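Local coordinates for nird-like protein (PDB 4CH7), which catalyses the decarboxylation of siroheme to didecarboxysiroheme, a step in the biosynthesis of heme d1, at residues R60-D65 and R214-R219. Numbering follows the deposited sequence.
Sequences RLLGYD and RGVLRR
Leu61 and Val216 bring the two backbones together, their CA atoms 5.1 Å apart. Residues 60-62 run through a short helix-like turn closed by the bond from Gly63 N to Arg60 O, 2.9 Å, while 214-219 passes from the end of helix 201-213 into strand 217-222. Gly215 ends that helix in a Schellman motif with a positive phi of 84°, and Leu61 CD1 lies against its carbonyl, 3.2 Å from Gly215 O, a tight fit of a methyl against a peptide group. Farther back, Leu61 CB lies 3.9 Å from Val216 CA and 4.1 Å from Val216 CG2. The contact joins the loop between strand 53-57 and strand 65-71, the latter a strand of the AsnC-like barrel, to the end of helix 201-213 in the second helix-turn-helix region and to strand 217-222 that follows it, which pairs antiparallel with 53-57 and carries a classic beta bulge where Arg218 and Arg219 both face Ile56. Val216 spreads its branches over both leucines: CG1, anti to the backbone N (chi1 -174°), reaches Leu62 CD2 at 3.6 Å, and CG2 turns to Leu61. The side chains of Leu62 and Val216 meet at a slant, and Leu62 also packs on Tyr57 and Tyr319. An alanine in place of Val216 would probably leave Leu62 CD2 without its partner across the contact and open a gap beside Leu61 CB. Asp58 fastens the two segments from outside, taking the N-H of Leu61 on OD1, sharing a backbone bond with Val216 and forming a salt bridge through OD2 with Arg218 NH2.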
loop_
_atom_site.group_PDB
_atom_site.type_symbol
_atom_site.label_atom_id
_atom_site.label_comp_id
_atom_site.label_asym_id
_atom_site.label_seq_id
_atom_site.Cartn_x
_atom_site.Cartn_y
_atom_site.Cartn_z
ATOM N N ARG A 60 -0.850 2.981 9.380
ATOM C CA ARG A 60 -0.519 2.909 10.802
ATOM C C ARG A 60 -1.314 3.897 11.662
ATOM O O ARG A 60 -1.585 3.627 12.833
ATOM C CB ARG A 60 0.989 3.064 11.035
ATOM C CG ARG A 60 1.625 4.290 10.394
ATOM C CD ARG A 60 3.048 4.493 10.897
ATOM N NE ARG A 60 3.081 4.730 12.336
ATOM C CZ ARG A 60 3.004 5.933 12.896
ATOM N NH1 ARG A 60 2.892 7.015 12.137
ATOM N NH2 ARG A 60 3.037 6.056 14.215
ATOM N N LEU A 61 -1.684 5.034 11.082
ATOM C CA LEU A 61 -2.478 6.029 11.803
ATOM C C LEU A 61 -3.922 5.554 11.986
ATOM O O LEU A 61 -4.645 6.051 12.851
ATOM C CB LEU A 61 -2.412 7.391 11.107
ATOM C CG LEU A 61 -1.039 8.056 11.233
ATOM C CD1 LEU A 61 -0.934 9.338 10.426
ATOM C CD2 LEU A 61 -0.729 8.321 12.693
ATOM N N LEU A 62 -4.323 4.580 11.173
ATOM C CA LEU A 62 -5.597 3.896 11.363
ATOM C C LEU A 62 -5.480 2.924 12.532
ATOM O O LEU A 62 -6.484 2.525 13.125
ATOM C CB LEU A 62 -6.005 3.136 10.098
ATOM C CG LEU A 62 -6.394 3.953 8.866
ATOM C CD1 LEU A 62 -6.667 3.058 7.667
ATOM C CD2 LEU A 62 -7.601 4.816 9.166
ATOM N N GLY A 63 -4.248 2.549 12.860
ATOM C CA GLY A 63 -4.008 1.579 13.910
ATOM C C GLY A 63 -3.624 0.233 13.340
ATOM O O GLY A 63 -3.501 -0.752 14.070
ATOM N N TYR A 64 -3.441 0.189 12.024
ATOM C CA TYR A 64 -3.013 -1.034 11.366
ATOM C C TYR A 64 -1.510 -1.227 11.500
ATOM O O TYR A 64 -0.727 -0.328 11.184
ATOM C CB TYR A 64 -3.411 -1.028 9.889
ATOM C CG TYR A 64 -4.773 -1.627 9.612
ATOM C CD1 TYR A 64 -5.934 -0.938 9.929
ATOM C CD2 TYR A 64 -4.895 -2.876 9.021
ATOM C CE1 TYR A 64 -7.178 -1.479 9.676
ATOM C CE2 TYR A 64 -6.136 -3.426 8.762
ATOM C CZ TYR A 64 -7.274 -2.721 9.093
ATOM O OH TYR A 64 -8.516 -3.257 8.840
ATOM N N ASP A 65 -1.113 -2.398 11.987
ATOM C CA ASP A 65 0.285 -2.788 11.930
ATOM C C ASP A 65 0.492 -3.545 10.627
ATOM O O ASP A 65 -0.179 -4.550 10.372
ATOM C CB ASP A 65 0.669 -3.665 13.119
ATOM C CG ASP A 65 2.175 -3.765 13.306
ATOM O OD1 ASP A 65 2.923 -3.261 12.440
ATOM O OD2 ASP A 65 2.611 -4.352 14.317
ATOM N N ARG A 214 -4.746 15.195 11.505
ATOM C CA ARG A 214 -4.008 14.190 12.259
ATOM C C ARG A 214 -3.177 13.295 11.345
ATOM O O ARG A 214 -2.386 12.479 11.820
ATOM C CB ARG A 214 -4.971 13.341 13.093
ATOM C CG ARG A 214 -5.613 14.089 14.255
ATOM C CD ARG A 214 -6.896 13.410 14.712
ATOM N NE ARG A 214 -6.715 11.979 14.934
ATOM C CZ ARG A 214 -7.705 11.130 15.192
ATOM N NH1 ARG A 214 -8.954 11.563 15.263
ATOM N NH2 ARG A 214 -7.449 9.843 15.376
ATOM N N GLY A 215 -3.353 13.446 10.035
ATOM C CA GLY A 215 -2.597 12.656 9.079
ATOM C C GLY A 215 -3.197 11.288 8.816
ATOM O O GLY A 215 -2.689 10.531 7.986
ATOM N N VAL A 216 -4.270 10.966 9.536
ATOM C CA VAL A 216 -4.990 9.712 9.334
ATOM C C VAL A 216 -5.525 9.675 7.911
ATOM O O VAL A 216 -5.459 8.644 7.232
ATOM C CB VAL A 216 -6.161 9.573 10.320
ATOM C CG1 VAL A 216 -6.808 8.204 10.185
ATOM C CG2 VAL A 216 -5.685 9.796 11.744
ATOM N N LEU A 217 -6.058 10.811 7.472
ATOM C CA LEU A 217 -6.448 10.994 6.082
ATOM C C LEU A 217 -5.353 11.772 5.365
ATOM O O LEU A 217 -5.103 12.935 5.682
ATOM C CB LEU A 217 -7.777 11.747 5.981
ATOM C CG LEU A 217 -8.313 12.006 4.569
ATOM C CD1 LEU A 217 -8.502 10.697 3.834
ATOM C CD2 LEU A 217 -9.618 12.787 4.608
ATOM N N ARG A 218 -4.693 11.127 4.407
ATOM C CA ARG A 218 -3.641 11.788 3.641
ATOM C C ARG A 218 -4.226 12.789 2.660
ATOM O O ARG A 218 -3.863 13.970 2.668
ATOM C CB ARG A 218 -2.799 10.770 2.875
ATOM C CG ARG A 218 -1.761 10.035 3.710
ATOM C CD ARG A 218 -0.891 9.165 2.819
ATOM N NE ARG A 218 0.136 8.450 3.568
ATOM C CZ ARG A 218 0.288 7.130 3.555
ATOM N NH1 ARG A 218 -0.520 6.373 2.827
ATOM N NH2 ARG A 218 1.255 6.566 4.266
ATOM N N ARG A 219 -5.138 12.301 1.824
ATOM C CA ARG A 219 -5.723 13.099 0.758
ATOM C C ARG A 219 -6.834 12.320 0.074
ATOM O O ARG A 219 -6.988 11.118 0.290
ATOM C CB ARG A 219 -4.650 13.452 -0.271
ATOM C CG ARG A 219 -4.020 12.234 -0.918
ATOM C CD ARG A 219 -2.569 12.480 -1.289
ATOM N NE ARG A 219 -2.427 13.492 -2.329
ATOM C CZ ARG A 219 -2.496 13.231 -3.631
ATOM N NH1 ARG A 219 -2.708 11.992 -4.049
ATOM N NH2 ARG A 219 -2.354 14.208 -4.514
#